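Local coordinates for activated BY transcription factor SSRB (Salmonella enterica, PDB 2WNW), which belongs to glycosyl hydrolase family 30 and combines a TIM-barrel domain with a beta-sandwich domain, at residues V58-S62 with A121-L126; F71-F76 with N332-N336; Q91-F95 with T202-C206; P143-P147 with W170-I174; F275-Q279 with G319-C325. One frame throughout, in Å; residues are numbered along the deposited sequence.

Contact 1: V58-S62 with A121-L126; sequences VVFNS and AHLIPL
The last turn of helix 54-61 packs against the junction where helix 117-122 ends and helix 124-133 begins, with Val-58 CA 5.6 Å from His-122 CA and Phe-60 CA 6.7 Å from Leu-126 CA. Val-58 (chi1 t) lays CG2 over the face of the His-122 imidazole, 4.0 Å from its centroid and 12° off the normal, a CH-pi contact; His-122 ND1 is hydrogen-bonded to Glu-54 OE1, at the start of helix 54-61. Phe-60, also t, points toward the partner segment. Its CG lies 3.6 Å from CG of Leu-126, whose CD2 sits over the ring face, 4.2 Å from the centroid. Asn-61 (chi1 m) supplies the polar link: ND2 donates to Ala-121 O at 2.9 Å. A water sits 2.9 Å from Asn-61 OD1 and 2.6 Å from His-122 O, and accepts from Leu-126 N at 3.1 Å, so it joins the helix end to the break between the two partner helices. Ser-62 closes the turn on itself, OG to Val-59 O at 2.6 Å. The arrangement joins the helix that follows the first strand to the connection that follows the second, a pairing of successive beta-alpha units of the (beta/alpha)8 barrel.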
# COMPACT_ATOMS: atom_id res chain seq x y z
N VAL A 58 -8.64 -18.38 -33.81
CA VAL A 58 -9.14 -19.64 -34.36
C VAL A 58 -10.45 -20.02 -33.69
O VAL A 58 -11.37 -20.52 -34.34
CB VAL A 58 -8.09 -20.76 -34.18
CG1 VAL A 58 -8.72 -22.13 -34.42
CG2 VAL A 58 -6.93 -20.54 -35.15
N VAL A 59 -10.54 -19.79 -32.38
CA VAL A 59 -11.77 -20.10 -31.65
C VAL A 59 -12.87 -19.16 -32.13
O VAL A 59 -14.01 -19.59 -32.34
CB VAL A 59 -11.56 -19.93 -30.13
CG1 VAL A 59 -12.88 -20.10 -29.39
CG2 VAL A 59 -10.54 -20.94 -29.65
N PHE A 60 -12.53 -17.89 -32.31
CA PHE A 60 -13.50 -16.90 -32.77
C PHE A 60 -14.03 -17.29 -34.16
O PHE A 60 -15.23 -17.23 -34.41
CB PHE A 60 -12.85 -15.52 -32.87
CG PHE A 60 -13.71 -14.49 -33.55
CD1 PHE A 60 -14.81 -13.95 -32.89
CD2 PHE A 60 -13.42 -14.06 -34.84
CE1 PHE A 60 -15.62 -13.00 -33.52
CE2 PHE A 60 -14.22 -13.10 -35.47
CZ PHE A 60 -15.32 -12.58 -34.81
N ASN A 61 -13.12 -17.67 -35.05
CA ASN A 61 -13.51 -18.06 -36.40
C ASN A 61 -14.45 -19.26 -36.41
O ASN A 61 -15.23 -19.43 -37.35
CB ASN A 61 -12.27 -18.38 -37.25
CG ASN A 61 -11.43 -17.15 -37.57
OD1 ASN A 61 -11.88 -16.01 -37.42
ND2 ASN A 61 -10.21 -17.38 -38.04
N SER A 62 -14.38 -20.10 -35.38
CA SER A 62 -15.22 -21.29 -35.31
C SER A 62 -16.63 -21.01 -34.78
O SER A 62 -17.47 -21.91 -34.76
CB SER A 62 -14.56 -22.35 -34.43
OG SER A 62 -14.67 -22.03 -33.06
N ALA A 121 -5.61 -14.79 -41.78
CA ALA A 121 -6.72 -15.72 -41.64
C ALA A 121 -7.14 -15.97 -40.20
O ALA A 121 -8.32 -16.16 -39.91
CB ALA A 121 -6.37 -17.04 -42.32
N HIS A 122 -6.18 -15.95 -39.29
CA HIS A 122 -6.45 -16.25 -37.88
C HIS A 122 -6.58 -15.09 -36.90
O HIS A 122 -7.32 -15.18 -35.92
CB HIS A 122 -5.39 -17.22 -37.37
CG HIS A 122 -5.36 -18.52 -38.10
ND1 HIS A 122 -4.30 -19.40 -38.00
CD2 HIS A 122 -6.26 -19.10 -38.92
CE1 HIS A 122 -4.56 -20.47 -38.74
NE2 HIS A 122 -5.74 -20.31 -39.31
N LEU A 123 -5.86 -14.00 -37.15
CA LEU A 123 -5.89 -12.86 -36.24
C LEU A 123 -6.68 -11.65 -36.71
O LEU A 123 -7.51 -11.12 -35.98
CB LEU A 123 -4.47 -12.41 -35.90
CG LEU A 123 -3.69 -13.28 -34.91
CD1 LEU A 123 -2.21 -12.94 -34.97
CD2 LEU A 123 -4.24 -13.05 -33.51
N ILE A 124 -6.39 -11.20 -37.93
CA ILE A 124 -7.04 -10.01 -38.47
C ILE A 124 -8.57 -10.00 -38.45
O ILE A 124 -9.17 -8.95 -38.20
CB ILE A 124 -6.49 -9.71 -39.88
CG1 ILE A 124 -4.99 -9.41 -39.76
CG2 ILE A 124 -7.21 -8.51 -40.50
CD1 ILE A 124 -4.32 -8.96 -41.05
N PRO A 125 -9.22 -11.14 -38.71
CA PRO A 125 -10.69 -11.13 -38.69
C PRO A 125 -11.24 -10.73 -37.31
O PRO A 125 -12.13 -9.89 -37.20
CB PRO A 125 -11.05 -12.57 -39.07
CG PRO A 125 -9.95 -12.93 -40.01
CD PRO A 125 -8.72 -12.41 -39.29
N LEU A 126 -10.69 -11.34 -36.26
CA LEU A 126 -11.12 -11.04 -34.89
C LEU A 126 -10.84 -9.57 -34.56
O LEU A 126 -11.73 -8.84 -34.12
CB LEU A 126 -10.35 -11.92 -33.90
CG LEU A 126 -11.01 -12.31 -32.57
CD1 LEU A 126 -9.91 -12.75 -31.61
CD2 LEU A 126 -11.80 -11.15 -31.98
O HOH W 1 -9.74 -14.30 -36.46

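Contact 2: F71-F76 with N332-N336; sequences FLSLYF and NLLLN
Residues 71-76 form the last turns of helix 65-76, while 332-336 run extended as a weakly bonded strand from about Leu-334, preceded by a helical kink at Leu-333 (phi/psi -70/-34). The backbones stay well apart, with Tyr-75 CA 8.6 Å from Leu-333 CA and Phe-71 CA 9.2 Å from Leu-334 CA, and side chains fill the gap. Within the helix, Phe-76 N donates to Leu-72 O at 2.8 Å. Leu-333 (m, t) inserts between Tyr-75 and Phe-76: its CD2 lies over the Tyr-75 ring, 3.9 Å from the centroid and 11° off the normal, and its CD1 meets the ring edge of Phe-76 at CZ, 3.8 Å away. In (beta/alpha)8-barrel terms, the helix follows the first strand and the extended segment follows the eighth, so the contact lies where the barrel closes; Leu-333 is accordingly bonded through its backbone to Ser-51 of the first strand. The Tyr-75 hydroxyl adds a polar tie, OH donating to Leu-333 O at 2.7 Å. One helical turn earlier, Phe-71 (chi1 t) brings CZ to 3.7 Å from Leu-334 CB, and Leu-334 CD2 sits over the Phe-71 ring, 4.2 Å from its centroid. Ile-352 of the adjoining strand 352-355 touches Phe-71, Tyr-75 and Leu-334, while Leu-126 of helix 124-133 packs on Phe-71.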
# COMPACT_ATOMS: atom_id res chain seq x y z
N PHE A 71 -20.36 -12.22 -28.97
CA PHE A 71 -19.02 -12.16 -28.40
C PHE A 71 -18.42 -10.77 -28.51
O PHE A 71 -17.95 -10.20 -27.52
CB PHE A 71 -18.10 -13.17 -29.10
CG PHE A 71 -16.66 -13.06 -28.69
CD1 PHE A 71 -16.24 -13.51 -27.44
CD2 PHE A 71 -15.72 -12.46 -29.54
CE1 PHE A 71 -14.91 -13.37 -27.04
CE2 PHE A 71 -14.39 -12.32 -29.15
CZ PHE A 71 -13.98 -12.77 -27.89
N LEU A 72 -18.42 -10.21 -29.72
CA LEU A 72 -17.86 -8.89 -29.94
C LEU A 72 -18.57 -7.77 -29.18
O LEU A 72 -17.92 -6.84 -28.70
CB LEU A 72 -17.83 -8.57 -31.44
CG LEU A 72 -16.90 -9.43 -32.29
CD1 LEU A 72 -17.04 -9.05 -33.76
CD2 LEU A 72 -15.45 -9.24 -31.83
N SER A 73 -19.89 -7.85 -29.08
CA SER A 73 -20.65 -6.83 -28.36
C SER A 73 -20.33 -6.86 -26.87
O SER A 73 -20.20 -5.83 -26.22
CB SER A 73 -22.15 -7.04 -28.56
OG SER A 73 -22.51 -6.93 -29.92
N LEU A 74 -20.23 -8.07 -26.33
CA LEU A 74 -19.94 -8.27 -24.91
C LEU A 74 -18.63 -7.61 -24.49
O LEU A 74 -18.54 -7.03 -23.41
CB LEU A 74 -19.87 -9.76 -24.60
CG LEU A 74 -20.98 -10.46 -23.81
CD1 LEU A 74 -22.22 -9.61 -23.69
CD2 LEU A 74 -21.27 -11.79 -24.48
N TYR A 75 -17.63 -7.72 -25.35
CA TYR A 75 -16.31 -7.17 -25.06
C TYR A 75 -16.05 -5.76 -25.56
O TYR A 75 -15.45 -4.95 -24.86
CB TYR A 75 -15.25 -8.10 -25.65
CG TYR A 75 -14.67 -9.13 -24.71
CD1 TYR A 75 -14.37 -10.41 -25.17
CD2 TYR A 75 -14.34 -8.81 -23.39
CE1 TYR A 75 -13.74 -11.35 -24.36
CE2 TYR A 75 -13.71 -9.74 -22.56
CZ TYR A 75 -13.41 -11.00 -23.05
OH TYR A 75 -12.74 -11.92 -22.27
N PHE A 76 -16.51 -5.46 -26.77
CA PHE A 76 -16.22 -4.16 -27.35
C PHE A 76 -17.33 -3.13 -27.51
O PHE A 76 -17.09 -2.02 -27.99
CB PHE A 76 -15.50 -4.39 -28.68
CG PHE A 76 -14.37 -5.37 -28.56
CD1 PHE A 76 -14.54 -6.70 -28.92
CD2 PHE A 76 -13.15 -4.97 -28.02
CE1 PHE A 76 -13.51 -7.62 -28.73
CE2 PHE A 76 -12.12 -5.88 -27.82
CZ PHE A 76 -12.30 -7.21 -28.17
N ASN A 332 -5.33 -13.94 -23.11
CA ASN A 332 -6.36 -14.37 -24.07
C ASN A 332 -7.78 -13.90 -23.74
O ASN A 332 -8.30 -14.16 -22.66
CB ASN A 332 -6.40 -15.90 -24.18
CG ASN A 332 -5.07 -16.49 -24.57
OD1 ASN A 332 -4.67 -16.45 -25.74
ND2 ASN A 332 -4.36 -17.03 -23.59
N LEU A 333 -8.40 -13.22 -24.70
CA LEU A 333 -9.77 -12.73 -24.55
C LEU A 333 -10.73 -13.91 -24.56
O LEU A 333 -11.77 -13.91 -23.89
CB LEU A 333 -10.17 -11.86 -25.73
CG LEU A 333 -9.64 -10.45 -25.96
CD1 LEU A 333 -9.87 -10.07 -27.42
CD2 LEU A 333 -10.33 -9.49 -25.03
N LEU A 334 -10.37 -14.91 -25.36
CA LEU A 334 -11.21 -16.07 -25.58
C LEU A 334 -10.40 -17.33 -25.84
O LEU A 334 -9.33 -17.28 -26.44
CB LEU A 334 -12.08 -15.77 -26.81
CG LEU A 334 -12.79 -16.91 -27.55
CD1 LEU A 334 -14.02 -17.32 -26.76
CD2 LEU A 334 -13.19 -16.44 -28.95
N LEU A 335 -10.93 -18.47 -25.40
CA LEU A 335 -10.29 -19.76 -25.61
C LEU A 335 -11.37 -20.83 -25.71
O LEU A 335 -12.54 -20.56 -25.43
CB LEU A 335 -9.33 -20.09 -24.46
CG LEU A 335 -8.08 -19.21 -24.34
CD1 LEU A 335 -7.29 -19.62 -23.10
CD2 LEU A 335 -7.21 -19.37 -25.58
N ASN A 336 -11.01 -22.04 -26.13
CA ASN A 336 -12.02 -23.09 -26.22
C ASN A 336 -12.33 -23.65 -24.84
O ASN A 336 -11.73 -23.24 -23.84
CB ASN A 336 -11.59 -24.19 -27.21
CG ASN A 336 -10.34 -24.94 -26.79
OD1 ASN A 336 -9.61 -25.46 -27.64
ND2 ASN A 336 -10.10 -25.02 -25.50

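Contact 3: Q91-F95 with T202-C206; sequences QSCDF and TWDSC
Two irregular loops meet here at the C-terminal mouth of the (beta/alpha)8 barrel, one leaving the second strand and the other following the fourth; this is the end of the barrel at which TIM-barrel enzymes carry their active sites. The backbones approach closely, with Cys-93 CA 5.4 Å from Asp-204 CA and Asp-94 CA 5.6 Å from Trp-203 CA. A single hydrogen bond crosses the contact: Ser-92 (chi1 p) donates OG to Asp-204 OD1 at 2.7 Å, while Asp-204 (chi1 m) has its other carboxylate oxygen, OD2, hydrogen-bonded to His-343 NE2. The apolar part is a CH-pi contact. Asp-94 and Trp-203, both p in chi1, point toward each other, and Asp-94 CB sits over the indole face, 3.7 Å from the centroid of the five-membered ring and 21° off its normal. Beyond the indole, Asp-94 OD2 is bonded to Asn-342 and Asn-346 and OD1 to a bound glycerol. One approach is unfavourable: Asp-204 OD2 lies 3.3 Å from Cys-93 O, two acceptors without a bond. The buried amide Asp-94 N, 3.7 Å from Asp-204 OD2, has no hydrogen-bond partner.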
# COMPACT_ATOMS: atom_id res chain seq x y z
N GLN A 91 4.33 -12.59 -34.52
CA GLN A 91 4.71 -13.98 -34.80
C GLN A 91 4.07 -14.83 -33.69
O GLN A 91 3.36 -14.30 -32.84
CB GLN A 91 6.23 -14.16 -34.87
CG GLN A 91 6.87 -13.29 -35.95
CD GLN A 91 8.27 -13.74 -36.37
OE1 GLN A 91 9.08 -14.17 -35.54
NE2 GLN A 91 8.56 -13.61 -37.65
N SER A 92 4.32 -16.13 -33.69
CA SER A 92 3.69 -17.02 -32.72
C SER A 92 4.05 -16.90 -31.23
O SER A 92 5.15 -16.50 -30.86
CB SER A 92 3.91 -18.47 -33.15
OG SER A 92 5.29 -18.76 -33.22
N CYS A 93 3.07 -17.24 -30.39
CA CYS A 93 3.24 -17.28 -28.94
C CYS A 93 2.75 -18.69 -28.61
O CYS A 93 2.39 -19.44 -29.53
CB CYS A 93 2.39 -16.20 -28.24
SG CYS A 93 0.60 -16.37 -28.33
N ASP A 94 2.73 -19.08 -27.34
CA ASP A 94 2.28 -20.44 -27.01
C ASP A 94 0.83 -20.68 -27.40
O ASP A 94 0.45 -21.80 -27.76
CB ASP A 94 2.51 -20.75 -25.52
CG ASP A 94 1.86 -19.75 -24.60
OD1 ASP A 94 1.97 -18.53 -24.87
OD2 ASP A 94 1.27 -20.18 -23.59
N PHE A 95 0.01 -19.64 -27.35
CA PHE A 95 -1.38 -19.79 -27.73
C PHE A 95 -1.54 -19.65 -29.24
O PHE A 95 -2.14 -18.69 -29.75
CB PHE A 95 -2.27 -18.80 -26.97
CG PHE A 95 -2.64 -19.28 -25.60
CD1 PHE A 95 -1.85 -18.98 -24.49
CD2 PHE A 95 -3.75 -20.11 -25.42
CE1 PHE A 95 -2.15 -19.50 -23.23
CE2 PHE A 95 -4.06 -20.64 -24.17
CZ PHE A 95 -3.25 -20.33 -23.07
N THR A 202 9.42 -23.45 -22.78
CA THR A 202 9.43 -24.58 -23.70
C THR A 202 8.73 -24.13 -24.98
O THR A 202 8.79 -24.82 -26.01
CB THR A 202 8.69 -25.80 -23.13
OG1 THR A 202 7.36 -25.43 -22.77
CG2 THR A 202 9.42 -26.35 -21.91
N TRP A 203 8.06 -22.99 -24.91
CA TRP A 203 7.38 -22.42 -26.07
C TRP A 203 8.14 -21.19 -26.55
O TRP A 203 9.27 -20.96 -26.12
CB TRP A 203 5.93 -22.06 -25.72
CG TRP A 203 5.77 -21.18 -24.51
CD1 TRP A 203 6.01 -19.84 -24.43
CD2 TRP A 203 5.29 -21.58 -23.22
NE1 TRP A 203 5.71 -19.38 -23.16
CE2 TRP A 203 5.26 -20.43 -22.40
CE3 TRP A 203 4.88 -22.81 -22.67
CZ2 TRP A 203 4.85 -20.46 -21.06
CZ3 TRP A 203 4.47 -22.84 -21.34
CH2 TRP A 203 4.45 -21.67 -20.55
N ASP A 204 7.54 -20.41 -27.44
CA ASP A 204 8.18 -19.23 -28.01
C ASP A 204 8.75 -18.29 -26.95
O ASP A 204 8.03 -17.78 -26.10
CB ASP A 204 7.18 -18.47 -28.88
CG ASP A 204 6.50 -19.38 -29.88
OD1 ASP A 204 6.89 -19.35 -31.07
OD2 ASP A 204 5.59 -20.13 -29.47
N SER A 205 10.06 -18.07 -27.01
CA SER A 205 10.74 -17.21 -26.05
C SER A 205 12.10 -16.76 -26.60
O SER A 205 12.64 -17.38 -27.51
CB SER A 205 10.92 -17.95 -24.72
OG SER A 205 11.49 -19.24 -24.93
N CYS A 206 12.64 -15.69 -26.04
CA CYS A 206 13.92 -15.16 -26.49
C CYS A 206 14.49 -14.29 -25.37
O CYS A 206 13.77 -13.46 -24.81
CB CYS A 206 13.73 -14.33 -27.76
SG CYS A 206 15.25 -13.76 -28.55

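Contact 4: P143-P147 with W170-I174; sequences PWSPP and WADII
In this beta-alpha unit of the TIM barrel, the loop leaving the third strand packs against one side of the early turns of the helix that follows, 167-183. The main bump is Trp-170, which points toward the loop with chi1 t and buries 94 Å² in a hollow walled by three prolines. Pro-143 meets the indole at its edge, CB 3.6 Å from CZ2; Pro-146 covers one face, its CG 3.5 Å from NE1; and Pro-147 approaches obliquely, its CD 3.6 Å from CZ3. One helical turn on, Ile-173 and Ile-174, both m in chi1, extend the fit, Ile-173 CD1 reaching Pro-147 CG at 3.9 Å and Ile-174 CD1 reaching Pro-143 CG at 4.4 Å. No hydrogen bond crosses the interface. The loop holds its own bend, Ser-145 OG donating to Pro-146 O at 2.9 Å. Outside the two segments, Phe-216 of helix 210-227 also meets the Trp-170 indole. Closest over the benzene part of the Trp-170 indole is Pro-146 CA, 3.6 Å from the six-membered ring centroid and 11° off its normal.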
# COMPACT_ATOMS: atom_id res chain seq x y z
N PRO A 143 6.55 -9.31 -29.28
CA PRO A 143 7.05 -10.55 -29.86
C PRO A 143 7.38 -11.55 -28.75
O PRO A 143 7.77 -11.16 -27.65
CB PRO A 143 8.33 -10.13 -30.59
CG PRO A 143 8.39 -8.61 -30.45
CD PRO A 143 7.62 -8.30 -29.21
N TRP A 144 7.22 -12.83 -29.04
CA TRP A 144 7.57 -13.88 -28.10
C TRP A 144 8.91 -14.44 -28.60
O TRP A 144 9.72 -14.94 -27.83
CB TRP A 144 6.50 -14.98 -28.09
CG TRP A 144 5.48 -14.85 -26.97
CD1 TRP A 144 5.30 -15.72 -25.94
CD2 TRP A 144 4.50 -13.81 -26.80
NE1 TRP A 144 4.26 -15.30 -25.14
CE2 TRP A 144 3.75 -14.13 -25.64
CE3 TRP A 144 4.17 -12.65 -27.51
CZ2 TRP A 144 2.70 -13.33 -25.18
CZ3 TRP A 144 3.12 -11.85 -27.05
CH2 TRP A 144 2.40 -12.20 -25.89
N SER A 145 9.14 -14.34 -29.91
CA SER A 145 10.40 -14.81 -30.48
C SER A 145 10.64 -14.44 -31.94
O SER A 145 9.72 -14.44 -32.75
CB SER A 145 10.50 -16.34 -30.37
OG SER A 145 11.68 -16.82 -31.02
N PRO A 146 11.89 -14.08 -32.28
CA PRO A 146 12.25 -13.72 -33.65
C PRO A 146 12.25 -15.04 -34.42
O PRO A 146 12.12 -16.11 -33.81
CB PRO A 146 13.67 -13.16 -33.51
CG PRO A 146 13.69 -12.62 -32.10
CD PRO A 146 12.97 -13.72 -31.34
N PRO A 147 12.40 -15.00 -35.75
CA PRO A 147 12.41 -16.25 -36.53
C PRO A 147 13.55 -17.13 -36.03
O PRO A 147 14.56 -16.62 -35.54
CB PRO A 147 12.66 -15.76 -37.96
CG PRO A 147 12.06 -14.37 -37.96
CD PRO A 147 12.52 -13.82 -36.63
N TRP A 170 15.61 -8.02 -37.61
CA TRP A 170 14.43 -8.27 -36.77
C TRP A 170 13.63 -6.98 -36.67
O TRP A 170 12.40 -6.99 -36.76
CB TRP A 170 14.86 -8.75 -35.38
CG TRP A 170 13.73 -9.07 -34.41
CD1 TRP A 170 13.72 -8.82 -33.07
CD2 TRP A 170 12.49 -9.75 -34.70
NE1 TRP A 170 12.56 -9.29 -32.50
CE2 TRP A 170 11.78 -9.86 -33.47
CE3 TRP A 170 11.91 -10.27 -35.87
CZ2 TRP A 170 10.53 -10.48 -33.38
CZ3 TRP A 170 10.65 -10.88 -35.77
CH2 TRP A 170 9.98 -10.98 -34.54
N ALA A 171 14.32 -5.86 -36.49
CA ALA A 171 13.65 -4.57 -36.39
C ALA A 171 12.90 -4.30 -37.70
O ALA A 171 11.77 -3.80 -37.68
CB ALA A 171 14.65 -3.46 -36.12
N ASP A 172 13.52 -4.64 -38.83
CA ASP A 172 12.88 -4.43 -40.13
C ASP A 172 11.62 -5.29 -40.28
O ASP A 172 10.65 -4.85 -40.89
CB ASP A 172 13.84 -4.73 -41.28
CG ASP A 172 14.91 -3.67 -41.45
OD1 ASP A 172 14.68 -2.51 -41.02
OD2 ASP A 172 15.97 -3.98 -42.03
N ILE A 173 11.66 -6.50 -39.75
CA ILE A 173 10.49 -7.38 -39.83
C ILE A 173 9.34 -6.77 -39.03
O ILE A 173 8.20 -6.79 -39.47
CB ILE A 173 10.79 -8.78 -39.27
CG1 ILE A 173 11.75 -9.51 -40.21
CG2 ILE A 173 9.49 -9.57 -39.11
CD1 ILE A 173 12.09 -10.90 -39.75
N ILE A 174 9.66 -6.24 -37.85
CA ILE A 174 8.64 -5.63 -37.00
C ILE A 174 8.01 -4.44 -37.71
O ILE A 174 6.81 -4.22 -37.60
CB ILE A 174 9.24 -5.19 -35.64
CG1 ILE A 174 9.64 -6.42 -34.83
CG2 ILE A 174 8.23 -4.36 -34.86
CD1 ILE A 174 10.38 -6.12 -33.54

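Contact 5: F275-Q279 with G319-C325; sequences FSQIQ and GNFKSGC
Gly-319, in the last turns of helix 305-322, presents its CA to the face of Phe-275, 3.7 Å from the ring centroid and 15° off the normal. Phe-275 (chi1 m) points toward this segment; a CB on Gly-319 would clash, 2.2 Å from Phe-275 CZ, and because there is none the ring can lie against the backbone. Asn-320, with chi1 m, swings its side chain to the edge of the same ring and alongside Ile-278. Lys-322 leads away and bonds through NZ to Ser-276 of the second subunit. Ser-323 (chi1 m) fills the middle of the contact: OG donates to Gly-319 O at 2.8 Å and lies 3.4 Å from Phe-275 CB, while its O receives a CA-H...O contact from Gln-279 CA at 3.1 Å and touches Ile-278 CG2 at 3.4 Å. The backbones are closest here, Ser-323 CA 4.6 Å from Gln-279 CA. Gly-324, at phi 118°, ends the helix in a Schellman motif, with Cys-325 N donating to Asn-320 O at 3.0 Å and Gly-324 N weakly to Phe-321 O at 3.4 Å. The two helices are the sixth and seventh around the barrel; beneath them Ile-278 and Cys-325 rest on strands 264-268 and 289-294, while Lys-322 also forms a salt bridge with Glu-395 on strand 393-399 of the beta sandwich.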
# COMPACT_ATOMS: atom_id res chain seq x y z
N PHE A 275 3.24 -5.06 -5.08
CA PHE A 275 2.71 -3.74 -5.38
C PHE A 275 3.69 -2.60 -5.07
O PHE A 275 3.70 -1.58 -5.76
CB PHE A 275 1.39 -3.50 -4.63
CG PHE A 275 0.32 -4.53 -4.93
CD1 PHE A 275 -0.03 -4.84 -6.25
CD2 PHE A 275 -0.34 -5.19 -3.89
CE1 PHE A 275 -1.02 -5.79 -6.52
CE2 PHE A 275 -1.33 -6.14 -4.15
CZ PHE A 275 -1.68 -6.44 -5.47
N SER A 276 4.49 -2.77 -4.02
CA SER A 276 5.44 -1.74 -3.62
C SER A 276 6.43 -1.34 -4.72
O SER A 276 6.88 -0.19 -4.76
CB SER A 276 6.22 -2.18 -2.38
OG SER A 276 5.40 -2.17 -1.23
N GLN A 277 6.77 -2.27 -5.61
CA GLN A 277 7.70 -1.95 -6.68
C GLN A 277 7.06 -1.05 -7.73
O GLN A 277 7.74 -0.23 -8.35
CB GLN A 277 8.26 -3.23 -7.31
CG GLN A 277 9.21 -3.97 -6.36
CD GLN A 277 10.08 -4.99 -7.04
OE1 GLN A 277 10.63 -4.73 -8.12
NE2 GLN A 277 10.23 -6.15 -6.42
N ILE A 278 5.76 -1.20 -7.92
CA ILE A 278 5.05 -0.35 -8.87
C ILE A 278 5.04 1.06 -8.28
O ILE A 278 5.37 2.04 -8.95
CB ILE A 278 3.58 -0.78 -9.06
CG1 ILE A 278 3.51 -2.22 -9.58
CG2 ILE A 278 2.90 0.16 -10.06
CD1 ILE A 278 2.10 -2.73 -9.68
N GLN A 279 4.67 1.15 -7.00
CA GLN A 279 4.60 2.44 -6.31
C GLN A 279 5.93 3.19 -6.28
O GLN A 279 5.96 4.40 -6.48
CB GLN A 279 4.08 2.24 -4.89
CG GLN A 279 3.84 3.55 -4.16
CD GLN A 279 2.78 3.43 -3.10
OE1 GLN A 279 2.96 2.74 -2.09
NE2 GLN A 279 1.64 4.09 -3.32
N GLY A 319 -4.78 -3.54 -6.45
CA GLY A 319 -3.45 -3.21 -5.97
C GLY A 319 -2.60 -2.46 -6.99
O GLY A 319 -1.92 -1.49 -6.64
N ASN A 320 -2.64 -2.90 -8.24
CA ASN A 320 -1.87 -2.26 -9.29
C ASN A 320 -2.26 -0.79 -9.44
O ASN A 320 -1.41 0.09 -9.41
CB ASN A 320 -2.09 -2.98 -10.63
CG ASN A 320 -1.37 -4.31 -10.70
OD1 ASN A 320 -1.55 -5.08 -11.65
ND2 ASN A 320 -0.56 -4.59 -9.70
N PHE A 321 -3.56 -0.53 -9.60
CA PHE A 321 -4.00 0.85 -9.77
C PHE A 321 -3.76 1.73 -8.55
O PHE A 321 -3.44 2.91 -8.69
CB PHE A 321 -5.47 0.86 -10.21
CG PHE A 321 -5.65 0.44 -11.64
CD1 PHE A 321 -5.11 1.19 -12.68
CD2 PHE A 321 -6.34 -0.73 -11.96
CE1 PHE A 321 -5.24 0.79 -14.01
CE2 PHE A 321 -6.48 -1.15 -13.28
CZ PHE A 321 -5.93 -0.39 -14.31
N LYS A 322 -3.90 1.17 -7.35
CA LYS A 322 -3.64 1.96 -6.15
C LYS A 322 -2.15 2.29 -6.08
O LYS A 322 -1.76 3.29 -5.48
CB LYS A 322 -4.02 1.19 -4.88
CG LYS A 322 -5.51 1.06 -4.66
CD LYS A 322 -5.92 1.65 -3.31
CE LYS A 322 -5.63 3.14 -3.23
NZ LYS A 322 -5.99 3.72 -1.90
N SER A 323 -1.34 1.46 -6.72
CA SER A 323 0.11 1.64 -6.70
C SER A 323 0.74 2.43 -7.85
O SER A 323 1.96 2.60 -7.87
CB SER A 323 0.79 0.28 -6.58
OG SER A 323 0.30 -0.40 -5.43
N GLY A 324 -0.06 2.88 -8.81
CA GLY A 324 0.49 3.67 -9.90
C GLY A 324 0.38 3.12 -11.32
O GLY A 324 0.94 3.70 -12.25
N CYS A 325 -0.35 2.01 -11.48
CA CYS A 325 -0.53 1.36 -12.78
C CYS A 325 -1.24 2.25 -13.80
O CYS A 325 -2.21 2.93 -13.47
CB CYS A 325 -1.33 0.06 -12.59
SG CYS A 325 -1.61 -0.89 -14.09

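In the fold
From the N terminus, contact 1 opens first, on helix 54-61, and closes at 121-126, tying the region after the first barrel strand to that after the second. Before it closes, contacts 2 and 3 have opened, so it crosses both. Contact 4, on the third strand's connection, is nested within contact 3, which closes at 202-206 by joining the loops after strands two and four. Contact 5 bridges the sixth and seventh barrel helices. Contact 2 closes last, at 332-336, enclosing contacts 3, 4 and 5 and bringing the first barrel helix to the segment after the eighth strand. Contacts 1 and 2 touch, as do 2 and 3, and 3 and 4; contact 5 stands apart.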